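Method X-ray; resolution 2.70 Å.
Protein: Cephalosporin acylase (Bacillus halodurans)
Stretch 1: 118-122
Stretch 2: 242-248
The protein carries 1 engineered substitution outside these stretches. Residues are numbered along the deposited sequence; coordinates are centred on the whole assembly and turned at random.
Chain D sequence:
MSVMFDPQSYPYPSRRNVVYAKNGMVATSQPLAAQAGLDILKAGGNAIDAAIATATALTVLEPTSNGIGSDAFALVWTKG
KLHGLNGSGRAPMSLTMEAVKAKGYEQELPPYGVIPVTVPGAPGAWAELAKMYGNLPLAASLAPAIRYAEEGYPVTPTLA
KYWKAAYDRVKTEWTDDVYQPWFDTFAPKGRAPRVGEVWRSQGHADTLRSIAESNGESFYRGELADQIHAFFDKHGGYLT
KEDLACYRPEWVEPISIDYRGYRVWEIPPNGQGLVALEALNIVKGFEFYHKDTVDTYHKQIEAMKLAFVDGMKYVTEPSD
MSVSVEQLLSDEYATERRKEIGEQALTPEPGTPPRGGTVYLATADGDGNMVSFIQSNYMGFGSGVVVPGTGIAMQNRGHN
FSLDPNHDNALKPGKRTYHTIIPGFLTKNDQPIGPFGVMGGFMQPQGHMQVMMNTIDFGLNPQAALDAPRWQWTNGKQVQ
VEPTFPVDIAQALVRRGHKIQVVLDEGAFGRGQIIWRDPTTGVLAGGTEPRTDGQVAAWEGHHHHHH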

ATOM      1  N   THR D 118     -37.745  24.675   9.927  1.00 21.00           N
ATOM      2  CA  THR D 118     -38.936  23.915  10.323  1.00 25.86           C
ATOM      3  C   THR D 118     -38.887  23.671  11.832  1.00 26.84           C
ATOM      4  O   THR D 118     -37.840  23.890  12.443  1.00 23.94           O
ATOM      5  CB  THR D 118     -39.020  22.567   9.574  1.00 26.60           C
ATOM      6  OG1 THR D 118     -37.902  21.732   9.915  1.00 26.43           O
ATOM      7  CG2 THR D 118     -39.037  22.813   8.090  1.00  2.00           C
ATOM      8  N   VAL D 119     -39.985  23.216  12.439  1.00 24.76           N
ATOM      9  CA  VAL D 119     -39.969  23.016  13.897  1.00 31.37           C
ATOM     10  C   VAL D 119     -38.948  21.952  14.298  1.00 32.78           C
ATOM     11  O   VAL D 119     -38.940  20.851  13.744  1.00 34.36           O
ATOM     12  CB  VAL D 119     -41.384  22.773  14.564  1.00 34.68           C
ATOM     13  CG1 VAL D 119     -42.295  23.950  14.318  1.00 37.82           C
ATOM     14  CG2 VAL D 119     -42.054  21.508  14.083  1.00 40.08           C
ATOM     15  N   PRO D 120     -38.029  22.320  15.209  1.00 26.93           N
ATOM     16  CA  PRO D 120     -37.052  21.393  15.757  1.00 26.35           C
ATOM     17  C   PRO D 120     -37.739  20.287  16.539  1.00 28.59           C
ATOM     18  O   PRO D 120     -38.330  20.553  17.578  1.00 28.97           O
ATOM     19  CB  PRO D 120     -36.239  22.268  16.716  1.00 24.84           C
ATOM     20  CG  PRO D 120     -36.449  23.646  16.259  1.00 22.12           C
ATOM     21  CD  PRO D 120     -37.848  23.679  15.748  1.00 24.60           C
ATOM     22  N   GLY D 121     -37.654  19.056  16.042  1.00 30.48           N
ATOM     23  CA  GLY D 121     -38.302  17.919  16.693  1.00 23.64           C
ATOM     24  C   GLY D 121     -37.519  17.135  17.745  1.00 31.18           C
ATOM     25  O   GLY D 121     -38.096  16.328  18.488  1.00 30.57           O
ATOM     26  N   ALA D 122     -36.210  17.370  17.815  1.00 27.15           N
ATOM     27  CA  ALA D 122     -35.319  16.578  18.666  1.00 24.73           C
ATOM     28  C   ALA D 122     -35.580  16.668  20.172  1.00 29.73           C
ATOM     29  O   ALA D 122     -35.638  15.629  20.831  1.00 30.45           O
ATOM     30  CB  ALA D 122     -33.836  16.856  18.346  1.00 28.71           C
ATOM     31  N   GLU D 242     -47.488  28.558  18.034  1.00 65.48           N
ATOM     32  CA  GLU D 242     -48.494  27.533  17.758  1.00 73.65           C
ATOM     33  C   GLU D 242     -47.969  26.399  16.888  1.00 68.60           C
ATOM     34  O   GLU D 242     -48.481  25.277  16.954  1.00 69.58           O
ATOM     35  CB  GLU D 242     -49.746  28.159  17.138  1.00 79.44           C
ATOM     36  CG  GLU D 242     -50.566  28.982  18.119  1.00 97.02           C
ATOM     37  CD  GLU D 242     -51.027  30.301  17.523  1.00110.68           C
ATOM     38  OE1 GLU D 242     -52.008  30.303  16.750  1.00117.10           O
ATOM     39  OE2 GLU D 242     -50.404  31.340  17.834  1.00113.09           O
ATOM     40  N   ASP D 243     -46.954  26.695  16.079  1.00 62.43           N
ATOM     41  CA  ASP D 243     -46.266  25.674  15.293  1.00 53.83           C
ATOM     42  C   ASP D 243     -45.544  24.708  16.217  1.00 48.85           C
ATOM     43  O   ASP D 243     -45.641  23.493  16.060  1.00 47.63           O
ATOM     44  CB  ASP D 243     -45.272  26.320  14.334  1.00 49.69           C
ATOM     45  CG  ASP D 243     -45.930  26.841  13.076  1.00 50.14           C
ATOM     46  OD1 ASP D 243     -46.821  26.145  12.545  1.00 43.61           O
ATOM     47  OD2 ASP D 243     -45.545  27.941  12.618  1.00 50.09           O
ATOM     48  N   LEU D 244     -44.831  25.268  17.186  1.00 41.09           N
ATOM     49  CA  LEU D 244     -44.133  24.490  18.199  1.00 40.67           C
ATOM     50  C   LEU D 244     -45.119  23.777  19.124  1.00 41.59           C
ATOM     51  O   LEU D 244     -44.941  22.601  19.438  1.00 45.63           O
ATOM     52  CB  LEU D 244     -43.196  25.389  19.021  1.00 32.48           C
ATOM     53  CG  LEU D 244     -42.116  26.191  18.292  1.00 27.56           C
ATOM     54  CD1 LEU D 244     -41.470  27.245  19.181  1.00 24.53           C
ATOM     55  CD2 LEU D 244     -41.054  25.259  17.695  1.00 26.33           C
ATOM     56  N   ALA D 245     -46.161  24.497  19.535  1.00 46.91           N
ATOM     57  CA  ALA D 245     -47.143  24.011  20.510  1.00 49.31           C
ATOM     58  C   ALA D 245     -47.802  22.681  20.154  1.00 49.79           C
ATOM     59  O   ALA D 245     -47.994  21.833  21.027  1.00 50.25           O
ATOM     60  CB  ALA D 245     -48.208  25.065  20.766  1.00 51.20           C
ATOM     61  N   CYS D 246     -48.149  22.488  18.885  1.00 52.94           N
ATOM     62  CA  CYS D 246     -48.764  21.220  18.503  1.00 59.75           C
ATOM     63  C   CYS D 246     -47.828  20.261  17.774  1.00 53.61           C
ATOM     64  O   CYS D 246     -48.278  19.376  17.043  1.00 59.56           O
ATOM     65  CB  CYS D 246     -50.120  21.397  17.787  1.00 66.58           C
ATOM     66  SG  CYS D 246     -50.168  22.525  16.396  1.00 72.89           S
ATOM     67  N   TYR D 247     -46.526  20.416  17.991  1.00 47.69           N
ATOM     68  CA  TYR D 247     -45.613  19.369  17.586  1.00 47.53           C
ATOM     69  C   TYR D 247     -45.650  18.221  18.591  1.00 47.53           C
ATOM     70  O   TYR D 247     -45.530  18.429  19.797  1.00 50.72           O
ATOM     71  CB  TYR D 247     -44.172  19.874  17.435  1.00 47.71           C
ATOM     72  CG  TYR D 247     -43.162  18.735  17.379  1.00 49.92           C
ATOM     73  CD1 TYR D 247     -43.049  17.924  16.250  1.00 41.50           C
ATOM     74  CD2 TYR D 247     -42.355  18.444  18.469  1.00 37.95           C
ATOM     75  CE1 TYR D 247     -42.141  16.872  16.215  1.00 35.38           C
ATOM     76  CE2 TYR D 247     -41.449  17.402  18.439  1.00 35.45           C
ATOM     77  CZ  TYR D 247     -41.348  16.622  17.318  1.00 42.87           C
ATOM     78  OH  TYR D 247     -40.445  15.591  17.307  1.00 42.37           O
ATOM     79  N   ARG D 248     -45.887  17.002  18.166  1.00 47.04           N
ATOM     80  CA  ARG D 248     -45.377  15.888  18.928  1.00 52.09           C
ATOM     81  C   ARG D 248     -44.601  14.899  18.113  1.00 48.43           C
ATOM     82  O   ARG D 248     -44.838  14.707  16.938  1.00 48.17           O
ATOM     83  CB  ARG D 248     -46.439  15.187  19.783  1.00 63.75           C
ATOM     84  CG  ARG D 248     -47.834  15.752  19.740  1.00 88.63           C
ATOM     85  CD  ARG D 248     -48.413  16.234  21.080  1.00113.71           C
ATOM     86  NE  ARG D 248     -47.501  16.115  22.202  1.00133.15           N
ATOM     87  CZ  ARG D 248     -47.665  16.696  23.387  1.00135.38           C
ATOM     88  NH1 ARG D 248     -48.718  17.458  23.631  1.00136.17           N
ATOM     89  NH2 ARG D 248     -46.769  16.512  24.339  1.00133.48           N
TER

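Packing of residues 118-122, mostly loop, against the end of a helix and the turn that follows it, residues 242-248, in cephalosporin acylase. The contact joins parts of one chain at least 124 residues apart and buries 276 Å² in total. The backbones come closest in register at Val-119 and Leu-244, whose CA atoms lie 6.2 Å apart; further along, the CA atoms of Gly-121 and Tyr-247 are 7.5 Å apart. The helix runs through Ala-245, and Cys-246 is the first residue to leave helical phi/psi. A hydrogen bond from Tyr-247 N to Leu-244 O (3.1 Å) holds the turn together, and the extended phi/psi of Tyr-247 (-78/126) follows, with its CA-to-CB bond directed toward the loop.

Val-119 is the centre of the apolar contact. Its CA-to-CB bond points toward the helix, and the m rotamer (chi1 -60°) spreads the two methyls over different neighbours. Val-119 CG1 lies 3.8 Å from both Leu-244 CD2 and Asp-243 CB, while Val-119 CG2 sits 4.3 Å from Tyr-247 CB. These are van der Waals distances, and the branched side chain packs against both the helix and the residue beyond it, through carbon contacts and one approach to a backbone oxygen. Leu-244 leaves its backbone sideways, but its m,t conformation (chi1 -57°, chi2 168°) brings its end nearer the loop. Leu-244 CD2 thereby reaches Val-119 and also Pro-120, whose CD is 4.1 Å from it. The CA-to-CB bond of Pro-120 points away, yet CD, closing the ring back onto the backbone nitrogen, still offers an apolar surface to the leucine.

Asp-243 also starts toward the loop, but it meets Val-119 through CB and its backbone O, the latter 3.8 Å from Val-119 CG1. Its carboxylate has other work: OD1 is hydrogen-bonded elsewhere in the structure and OD2 to a residue flanking one of the stretches, so both carboxylate oxygens are satisfied although the residue is buried.

Tyr-247 adopts chi1 165° (t) and chi2 73°, extending its ring along the loop beyond Val-119 to Gly-121. Val-119 CG2 and Gly-121 CA both approach the ring obliquely. At its tip, Tyr-247 OH donates a weak hydrogen bond to Gly-121 O, with the two oxygens 2.7 Å apart, giving the buried hydroxyl a polar partner at the end of an otherwise apolar contact. The absence of a side chain at Gly-121 matters here: an ideally placed CB would lie 2.8 Å from Tyr-247 OH, a clash. The bare backbone therefore leaves room for the phenol to reach the carbonyl.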